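PDB 4HT4: nicking enzyme from Staphylococcus aureus, which probably acts as a DNA relaxase, nicking plasmid DNA to start the conjugative transfer of antibiotic resistance, including vancomycin resistance, between staphylococci. Local coordinates for residues F9-N14 against N79-R84; S22-A27 against S42-D47; N92-N97 against K178-N183. The protein carries 1 engineered substitution. All blocks are in the same frame, centred on the assembly; numbering follows the deposited sequence.

Contact 1 (F9-N14 against N79-R84); sequences FVSKAN and NSQVAR. With nucleotides of chain B.
S11 and Q81, a non-hydrogen-bonded antiparallel pair, jointly grip one phosphate oxygen of the bound DNA. OP2 of DC18 of chain B accepts from S11 OG at 2.7 Å and from Q81 NE2 at 3.2 Å. S11 OG also accepts from A13 N, closing an ST turn where the chain leaves the strand. With CD anti to CA (chi2 179°), the Q81 chain runs out straight, and its amide meets the Hoogsteen edge of DA19 of chain B. There Q81 NE2 donates to N7 of that adenine at 2.9 Å, almost straight, while Q81 OE1 accepts from its N6 at 3.0 Å. This two-point pairing fixes the rotation of the amide and is consistent with recognition of an adenine. The F9 ring lies against both: Q81 NE2 and N7 of DA19 of chain B sit over one ring face, with ring and amide planes 25° apart. R84 runs beside F9, its guanidinium bringing a face to F9 CE1, with NH2 3.6 Å from that carbon; R84 NH1 hydrogen-bonds to OD1 of the asparagine N7 and to O4 of a thymine base of the DNA. Between the strands, V82 and A83 both face V10, a classic beta bulge. V10 N donates to A83 O at 2.8 Å, V82 N to V10 O at 2.9 Å and, beyond the bulge, K12 N to S80 O at 3.0 Å, whereas Q81 N turns to OP1 of DG17 of chain B. On the sheet's other face V10 and A83 pack on L134 of strand 130-136, and A83 also meets W68 of helix 64-74, with strand 5-11 at the edge of the five-stranded antiparallel sheet.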
# COMPACT_ATOMS: atom_id res chain seq x y z
N PHE A 9 -4.84 -9.48 1.44
CA PHE A 9 -3.49 -10.02 1.61
C PHE A 9 -2.92 -10.51 0.28
O PHE A 9 -3.66 -11.01 -0.57
CB PHE A 9 -3.50 -11.19 2.60
CG PHE A 9 -3.76 -10.78 4.02
CD1 PHE A 9 -2.72 -10.33 4.82
CD2 PHE A 9 -5.03 -10.84 4.56
CE1 PHE A 9 -2.95 -9.96 6.13
CE2 PHE A 9 -5.27 -10.47 5.87
CZ PHE A 9 -4.22 -10.03 6.66
N VAL A 10 -1.61 -10.37 0.13
CA VAL A 10 -0.92 -10.91 -1.03
C VAL A 10 -0.17 -12.17 -0.62
O VAL A 10 0.90 -12.10 -0.00
CB VAL A 10 0.08 -9.90 -1.62
CG1 VAL A 10 0.75 -10.47 -2.85
CG2 VAL A 10 -0.63 -8.60 -1.95
N SER A 11 -0.73 -13.33 -0.95
CA SER A 11 -0.21 -14.60 -0.47
C SER A 11 0.42 -15.44 -1.57
O SER A 11 -0.10 -15.51 -2.69
CB SER A 11 -1.31 -15.40 0.22
OG SER A 11 -0.85 -16.68 0.62
N LYS A 12 1.53 -16.10 -1.25
CA LYS A 12 2.21 -16.97 -2.19
C LYS A 12 1.48 -18.30 -2.34
O LYS A 12 1.74 -19.07 -3.26
CB LYS A 12 3.65 -17.22 -1.75
CG LYS A 12 4.53 -15.98 -1.78
CD LYS A 12 5.86 -16.25 -1.11
CE LYS A 12 6.64 -17.34 -1.82
NZ LYS A 12 7.85 -17.73 -1.06
N ALA A 13 0.55 -18.56 -1.41
CA ALA A 13 -0.24 -19.78 -1.45
C ALA A 13 -1.21 -19.76 -2.63
O ALA A 13 -1.76 -20.79 -3.01
CB ALA A 13 -0.98 -19.97 -0.15
N ASN A 14 -1.42 -18.57 -3.19
CA ASN A 14 -2.28 -18.41 -4.35
C ASN A 14 -1.50 -17.95 -5.58
O ASN A 14 -2.07 -17.38 -6.51
CB ASN A 14 -3.42 -17.43 -4.05
CG ASN A 14 -4.32 -17.92 -2.93
OD1 ASN A 14 -4.12 -17.57 -1.76
ND2 ASN A 14 -5.31 -18.73 -3.28
N ASN A 79 3.91 -20.80 1.26
CA ASN A 79 2.58 -20.28 1.52
C ASN A 79 2.62 -18.93 2.22
O ASN A 79 1.60 -18.44 2.71
CB ASN A 79 1.76 -21.28 2.34
CG ASN A 79 2.42 -21.63 3.66
OD1 ASN A 79 3.63 -21.47 3.82
ND2 ASN A 79 1.63 -22.12 4.60
N SER A 80 3.81 -18.33 2.26
CA SER A 80 4.04 -17.08 2.98
C SER A 80 3.27 -15.90 2.39
O SER A 80 3.31 -15.67 1.18
CB SER A 80 5.53 -16.76 3.00
OG SER A 80 6.04 -16.78 4.32
N GLN A 81 2.58 -15.17 3.25
CA GLN A 81 1.95 -13.91 2.86
C GLN A 81 3.03 -12.84 2.81
O GLN A 81 3.68 -12.56 3.83
CB GLN A 81 0.87 -13.52 3.86
CG GLN A 81 -0.26 -14.53 3.98
CD GLN A 81 -1.29 -14.12 5.01
OE1 GLN A 81 -1.04 -13.26 5.85
NE2 GLN A 81 -2.48 -14.72 4.94
N VAL A 82 3.24 -12.25 1.64
CA VAL A 82 4.35 -11.32 1.46
C VAL A 82 4.01 -9.87 1.77
O VAL A 82 4.85 -9.12 2.25
CB VAL A 82 4.96 -11.42 0.05
CG1 VAL A 82 5.62 -12.77 -0.15
CG2 VAL A 82 3.89 -11.18 -1.01
N ALA A 83 2.77 -9.47 1.51
CA ALA A 83 2.37 -8.09 1.70
C ALA A 83 0.86 -7.91 1.86
O ALA A 83 0.09 -8.86 1.68
CB ALA A 83 2.88 -7.22 0.56
N ARG A 84 0.46 -6.69 2.18
CA ARG A 84 -0.95 -6.33 2.26
C ARG A 84 -1.25 -5.26 1.23
O ARG A 84 -0.58 -4.23 1.18
CB ARG A 84 -1.28 -5.79 3.65
CG ARG A 84 -2.63 -5.10 3.74
CD ARG A 84 -2.79 -4.35 5.06
NE ARG A 84 -2.52 -5.21 6.21
CZ ARG A 84 -3.40 -6.05 6.73
NH1 ARG A 84 -4.62 -6.15 6.21
NH2 ARG A 84 -3.08 -6.79 7.78
P DA B 19 -8.47 -16.71 3.78
OP1 DA B 19 -9.70 -17.24 3.15
OP2 DA B 19 -7.33 -16.31 2.93
O5' DA B 19 -8.84 -15.45 4.69
C5' DA B 19 -9.93 -15.51 5.60
C4' DA B 19 -10.03 -14.23 6.41
O4' DA B 19 -8.90 -14.12 7.31
C3' DA B 19 -10.07 -12.94 5.60
O3' DA B 19 -10.98 -12.03 6.18
C2' DA B 19 -8.64 -12.42 5.70
C1' DA B 19 -8.22 -12.90 7.08
N9 DA B 19 -6.79 -13.16 7.19
C8 DA B 19 -6.01 -13.82 6.28
N7 DA B 19 -4.75 -13.91 6.63
C5 DA B 19 -4.70 -13.26 7.85
C6 DA B 19 -3.64 -13.01 8.75
N6 DA B 19 -2.38 -13.40 8.53
N1 DA B 19 -3.94 -12.33 9.88
C2 DA B 19 -5.20 -11.94 10.10
N3 DA B 19 -6.27 -12.12 9.33
C4 DA B 19 -5.95 -12.79 8.21
P DG B 17 2.24 -16.03 7.08
OP1 DG B 17 2.88 -15.65 5.80
OP2 DG B 17 1.71 -14.97 7.97
O5' DG B 17 1.06 -17.07 6.76
C5' DG B 17 1.32 -18.16 5.89
C4' DG B 17 0.06 -18.96 5.57
O4' DG B 17 -0.42 -19.62 6.77
C3' DG B 17 -1.13 -18.18 5.03
O3' DG B 17 -1.86 -19.02 4.15
C2' DG B 17 -1.93 -17.87 6.29
C1' DG B 17 -1.71 -19.15 7.10
N9 DG B 17 -1.72 -18.95 8.54
C8 DG B 17 -1.12 -17.92 9.22
N7 DG B 17 -1.28 -18.00 10.50
C5 DG B 17 -2.04 -19.15 10.69
C6 DG B 17 -2.52 -19.73 11.88
O6 DG B 17 -2.37 -19.34 13.05
N1 DG B 17 -3.24 -20.90 11.62
C2 DG B 17 -3.47 -21.42 10.37
N2 DG B 17 -4.19 -22.55 10.32
N3 DG B 17 -3.02 -20.88 9.24
C4 DG B 17 -2.31 -19.75 9.48
P DC B 18 -2.97 -18.39 3.17
OP1 DC B 18 -3.29 -19.40 2.14
OP2 DC B 18 -2.49 -17.05 2.75
O5' DC B 18 -4.24 -18.18 4.11
C5' DC B 18 -4.99 -19.31 4.53
C4' DC B 18 -5.98 -18.96 5.63
O4' DC B 18 -5.30 -18.86 6.90
C3' DC B 18 -6.70 -17.63 5.49
O3' DC B 18 -7.95 -17.81 4.83
C2' DC B 18 -6.91 -17.17 6.93
C1' DC B 18 -6.24 -18.26 7.76
N1 DC B 18 -5.57 -17.75 8.99
C2 DC B 18 -5.80 -18.38 10.21
O2 DC B 18 -6.55 -19.36 10.26
N3 DC B 18 -5.19 -17.90 11.32
C4 DC B 18 -4.39 -16.84 11.24
N4 DC B 18 -3.82 -16.41 12.36
C5 DC B 18 -4.14 -16.18 10.00
C6 DC B 18 -4.75 -16.66 8.91

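Contact 2 (S22-A27 against S42-D47); sequences SAFNSA and SNKQCD. Engineered in segment 22-27: F24 (natural residue Tyr).
A27 CB presses into the backbone of residues 44-46, lying 3.5 Å from K44 O and 3.7 Å from C46 CB, with K44 CB only slightly farther off. A27 is the first residue after helix 18-26 to leave helical geometry, and its positive phi (54°) marks the change of direction. The carbonyl of the same residue faces S42, where a nearly straight CA-H...O contact joins S42 CA to A27 O at 3.3 Å. On the other flank C46 lies against carbonyls near the end of helix 18-26. Its CB is 3.7 Å from S26 O, and the sulfur, anti to the backbone N (chi1 -178°), stands 3.4 Å from N25 O and beside S26 CA. N25 O accepts a hydrogen bond from H122 NE2, and H122 is one of the three histidines, with H130 and H132, that bind the nickel ion. The helix end is therefore second shell to a three-histidine metal centre. Two of its histidines, H130 and H132, stand one residue apart and the third is on the neighbouring strand, consistent with the HUH relaxases, the class to which MobA/MobL proteins belong. The loop adds its own tie to that neighbourhood: Q45 packs on H122 and its OE1 accepts from K123 N. Between the two segments the chain makes a small hairpin of strands 29-32 and 37-40, and the contact closes its base. Farther out, F24, engineered in place of the natural tyrosine, meets K44. The lysine chain bends at chi2 (-64°) and crosses the ring obliquely, with K44 CE 3.7 Å from F24 CE1. N25 OD1 lies in the plane of the F24 ring at its edge, and Y41 pairs edge-to-face with the F24 ring. On the side turned from the loop, N25 and S26 rest on N120 of strand 117-122.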
# COMPACT_ATOMS: atom_id res chain seq x y z
N SER A 22 4.28 -5.20 -7.37
CA SER A 22 4.97 -3.92 -7.36
C SER A 22 5.28 -3.45 -8.77
O SER A 22 5.29 -2.26 -9.06
CB SER A 22 6.25 -3.99 -6.53
OG SER A 22 7.13 -4.97 -7.05
N ALA A 23 5.55 -4.41 -9.66
CA ALA A 23 5.83 -4.10 -11.05
C ALA A 23 4.55 -3.80 -11.82
O ALA A 23 4.51 -2.90 -12.65
CB ALA A 23 6.58 -5.25 -11.71
N PHE A 24 3.50 -4.56 -11.52
CA PHE A 24 2.22 -4.39 -12.19
C PHE A 24 1.58 -3.06 -11.83
O PHE A 24 0.95 -2.41 -12.67
CB PHE A 24 1.28 -5.54 -11.82
CG PHE A 24 -0.07 -5.47 -12.48
CD1 PHE A 24 -0.25 -5.94 -13.77
CD2 PHE A 24 -1.16 -4.94 -11.81
CE1 PHE A 24 -1.48 -5.88 -14.38
CE2 PHE A 24 -2.40 -4.87 -12.42
CZ PHE A 24 -2.56 -5.34 -13.70
N ASN A 25 1.74 -2.64 -10.58
CA ASN A 25 1.12 -1.42 -10.09
C ASN A 25 1.92 -0.16 -10.43
O ASN A 25 1.35 0.90 -10.68
CB ASN A 25 0.88 -1.50 -8.58
CG ASN A 25 -0.13 -2.56 -8.20
OD1 ASN A 25 -0.58 -3.33 -9.05
ND2 ASN A 25 -0.49 -2.60 -6.93
N SER A 26 3.25 -0.29 -10.45
CA SER A 26 4.12 0.85 -10.72
C SER A 26 4.48 0.95 -12.19
O SER A 26 5.15 1.90 -12.61
CB SER A 26 5.39 0.77 -9.88
OG SER A 26 6.10 -0.43 -10.16
N ALA A 27 4.03 -0.03 -12.98
CA ALA A 27 4.33 -0.09 -14.41
C ALA A 27 5.84 -0.03 -14.66
O ALA A 27 6.31 0.77 -15.47
CB ALA A 27 3.61 1.01 -15.17
N SER A 42 6.16 -2.84 -17.58
CA SER A 42 6.40 -1.45 -17.96
C SER A 42 5.45 -0.97 -19.06
O SER A 42 5.39 0.22 -19.36
CB SER A 42 7.85 -1.25 -18.39
OG SER A 42 8.20 -2.15 -19.43
N ASN A 43 4.73 -1.91 -19.66
CA ASN A 43 3.75 -1.57 -20.69
C ASN A 43 2.37 -1.30 -20.10
O ASN A 43 1.38 -1.20 -20.83
CB ASN A 43 3.67 -2.67 -21.75
CG ASN A 43 3.34 -4.03 -21.16
OD1 ASN A 43 3.77 -4.36 -20.06
ND2 ASN A 43 2.56 -4.82 -21.90
N LYS A 44 2.31 -1.18 -18.78
CA LYS A 44 1.06 -0.88 -18.08
C LYS A 44 0.97 0.61 -17.79
O LYS A 44 1.87 1.37 -18.14
CB LYS A 44 0.96 -1.68 -16.78
CG LYS A 44 0.90 -3.19 -16.98
CD LYS A 44 -0.37 -3.58 -17.72
CE LYS A 44 -0.48 -5.09 -17.86
NZ LYS A 44 -1.74 -5.50 -18.55
N GLN A 45 -0.12 1.02 -17.14
CA GLN A 45 -0.32 2.43 -16.85
C GLN A 45 -0.11 2.76 -15.37
O GLN A 45 -0.48 1.99 -14.49
CB GLN A 45 -1.71 2.89 -17.31
CG GLN A 45 -2.88 2.25 -16.57
CD GLN A 45 -3.32 3.07 -15.37
OE1 GLN A 45 -2.94 4.23 -15.21
NE2 GLN A 45 -4.14 2.47 -14.51
N CYS A 46 0.50 3.91 -15.12
CA CYS A 46 0.75 4.39 -13.76
C CYS A 46 1.09 5.87 -13.80
O CYS A 46 2.05 6.27 -14.47
CB CYS A 46 1.90 3.61 -13.12
SG CYS A 46 2.25 4.08 -11.41
N ASP A 47 0.31 6.67 -13.09
CA ASP A 47 0.47 8.12 -13.15
C ASP A 47 1.29 8.69 -11.99
O ASP A 47 1.82 9.80 -12.08
CB ASP A 47 -0.90 8.80 -13.22
CG ASP A 47 -1.74 8.29 -14.37
OD1 ASP A 47 -1.51 8.73 -15.52
OD2 ASP A 47 -2.63 7.46 -14.14

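Contact 3 (N92-N97 against K178-N183); sequences NEFDPN and KHLEKN. With nucleotides of chain B.
The F94 ring meets helix 162-182 with its edge: the backbone atoms H179 C and L180 N lie in the ring plane, and CZ leads the way. Obliquely to the ring come H179 O, 3.3 Å from F94 CZ, and L180 CD2, 3.7 Å from the same carbon. The third neighbour is the N183 amide, turned 61° from the ring plane, with ND2 3.4 Å from F94 CZ. That amide is held by a bond from N183 ND2 back to H179 O, which also accepts from N183 N; the two donors reach the carbonyl from opposite faces of its plane. H179 O, next to the apolar ring, is thus held by two donors. L180 reaches F94 with its CD2 branch, while H179 offers CB and sends its imidazole away to E105. Two residues before F94, N92 N donates to O6 of DG25 of chain B at 3.3 Å. D95, next to F94, is the N-cap of helix 96-108, and F94 also touches N99 and L102 of that helix. The residue before an N-cap thus packs an aromatic edge on the last turn of another helix.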
# COMPACT_ATOMS: atom_id res chain seq x y z
N ASN A 92 -13.24 11.61 -8.38
CA ASN A 92 -12.91 11.94 -9.76
C ASN A 92 -13.11 13.40 -10.14
O ASN A 92 -12.83 13.80 -11.27
CB ASN A 92 -13.69 11.03 -10.72
CG ASN A 92 -15.19 11.18 -10.58
OD1 ASN A 92 -15.69 11.64 -9.55
ND2 ASN A 92 -15.92 10.78 -11.61
N GLU A 93 -13.58 14.21 -9.19
CA GLU A 93 -13.70 15.65 -9.43
C GLU A 93 -12.41 16.36 -9.06
O GLU A 93 -12.23 17.54 -9.37
CB GLU A 93 -14.88 16.24 -8.65
CG GLU A 93 -14.95 15.83 -7.20
CD GLU A 93 -15.80 14.59 -6.99
OE1 GLU A 93 -16.65 14.31 -7.86
OE2 GLU A 93 -15.62 13.91 -5.96
N PHE A 94 -11.51 15.64 -8.40
CA PHE A 94 -10.21 16.19 -8.03
C PHE A 94 -9.27 16.25 -9.23
O PHE A 94 -9.30 15.38 -10.10
CB PHE A 94 -9.56 15.34 -6.94
CG PHE A 94 -9.93 15.75 -5.54
CD1 PHE A 94 -10.92 16.69 -5.32
CD2 PHE A 94 -9.28 15.20 -4.46
CE1 PHE A 94 -11.25 17.07 -4.03
CE2 PHE A 94 -9.60 15.57 -3.17
CZ PHE A 94 -10.59 16.51 -2.96
N ASP A 95 -8.43 17.27 -9.25
CA ASP A 95 -7.34 17.34 -10.22
C ASP A 95 -6.24 16.42 -9.73
O ASP A 95 -6.16 16.13 -8.54
CB ASP A 95 -6.84 18.78 -10.35
CG ASP A 95 -6.41 19.37 -9.02
OD1 ASP A 95 -7.27 19.96 -8.33
OD2 ASP A 95 -5.22 19.25 -8.67
N PRO A 96 -5.39 15.92 -10.65
CA PRO A 96 -4.30 15.00 -10.31
C PRO A 96 -3.45 15.47 -9.13
O PRO A 96 -3.17 14.67 -8.24
CB PRO A 96 -3.46 14.97 -11.58
CG PRO A 96 -4.44 15.20 -12.66
CD PRO A 96 -5.47 16.15 -12.11
N ASN A 97 -3.05 16.74 -9.14
CA ASN A 97 -2.19 17.28 -8.09
C ASN A 97 -2.80 17.16 -6.69
O ASN A 97 -2.10 16.85 -5.73
CB ASN A 97 -1.82 18.73 -8.39
N LYS A 178 -11.83 15.62 4.51
CA LYS A 178 -11.04 16.80 4.83
C LYS A 178 -10.54 17.48 3.56
O LYS A 178 -10.62 18.70 3.42
CB LYS A 178 -9.86 16.42 5.72
CG LYS A 178 -8.90 17.56 6.02
CD LYS A 178 -7.73 17.08 6.85
CE LYS A 178 -6.73 18.20 7.09
NZ LYS A 178 -5.57 17.73 7.90
N HIS A 179 -10.02 16.68 2.63
CA HIS A 179 -9.53 17.21 1.37
C HIS A 179 -10.66 17.67 0.47
O HIS A 179 -10.49 18.58 -0.34
CB HIS A 179 -8.67 16.16 0.64
CG HIS A 179 -7.27 16.09 1.14
ND1 HIS A 179 -6.20 16.64 0.45
CD2 HIS A 179 -6.74 15.54 2.26
CE1 HIS A 179 -5.09 16.42 1.13
NE2 HIS A 179 -5.39 15.76 2.23
N LEU A 180 -11.83 17.05 0.62
CA LEU A 180 -13.01 17.45 -0.14
C LEU A 180 -13.47 18.83 0.29
O LEU A 180 -13.94 19.63 -0.52
CB LEU A 180 -14.13 16.43 0.03
CG LEU A 180 -14.02 15.14 -0.78
CD1 LEU A 180 -15.15 14.19 -0.43
CD2 LEU A 180 -14.03 15.45 -2.27
N GLU A 181 -13.33 19.12 1.58
CA GLU A 181 -13.70 20.42 2.12
C GLU A 181 -12.66 21.47 1.78
O GLU A 181 -12.99 22.62 1.47
CB GLU A 181 -13.88 20.34 3.64
CG GLU A 181 -14.08 21.69 4.31
CD GLU A 181 -14.35 21.55 5.79
OE1 GLU A 181 -14.80 20.47 6.22
OE2 GLU A 181 -14.11 22.53 6.53
N LYS A 182 -11.39 21.07 1.83
CA LYS A 182 -10.28 21.99 1.60
C LYS A 182 -10.27 22.54 0.17
O LYS A 182 -9.96 23.71 -0.04
CB LYS A 182 -8.95 21.30 1.91
N ASN A 183 -10.62 21.69 -0.79
CA ASN A 183 -10.62 22.10 -2.19
C ASN A 183 -11.92 22.78 -2.62
O ASN A 183 -12.05 23.23 -3.75
CB ASN A 183 -10.30 20.92 -3.11
CG ASN A 183 -8.91 20.37 -2.89
OD1 ASN A 183 -7.93 20.89 -3.43
ND2 ASN A 183 -8.80 19.31 -2.10
P DG B 25 -21.80 2.81 -9.90
OP1 DG B 25 -22.55 4.07 -9.63
OP2 DG B 25 -22.54 1.56 -10.18
O5' DG B 25 -20.79 3.07 -11.10
C5' DG B 25 -20.03 4.27 -11.10
C4' DG B 25 -18.72 4.09 -11.85
O4' DG B 25 -18.00 5.35 -11.80
C3' DG B 25 -17.76 3.09 -11.23
O3' DG B 25 -16.73 2.82 -12.16
C2' DG B 25 -17.23 3.94 -10.09
C1' DG B 25 -16.95 5.22 -10.86
N9 DG B 25 -16.91 6.44 -10.04
C8 DG B 25 -17.90 7.39 -9.95
N7 DG B 25 -17.59 8.37 -9.15
C5 DG B 25 -16.32 8.05 -8.69
C6 DG B 25 -15.47 8.75 -7.79
O6 DG B 25 -15.69 9.82 -7.21
N1 DG B 25 -14.27 8.07 -7.60
C2 DG B 25 -13.93 6.88 -8.19
N2 DG B 25 -12.72 6.39 -7.87
N3 DG B 25 -14.71 6.22 -9.03
C4 DG B 25 -15.89 6.86 -9.23

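In the fold
Contact 1 is the buried one and holds neighbouring strands of the central sheet; contacts 2 and 3 are partly buried and sit at helix ends. Contact 2 is nested in the chain between the segments of contact 1, and helix 18-26 directly follows strand 5-11. Contact 3 lies across the chain's centre from contact 1, about 33 Å between centres, although helix 96-108 is the next element after strand 81-89. Chemistry follows place: the strand pair relies on backbone hydrogen bonds and touches the DNA extensively, the loop at 42-47 relies on van der Waals and CH...O contacts near the nickel site, and contact 3 rests on an aromatic edge, meeting the DNA through a backbone N-H.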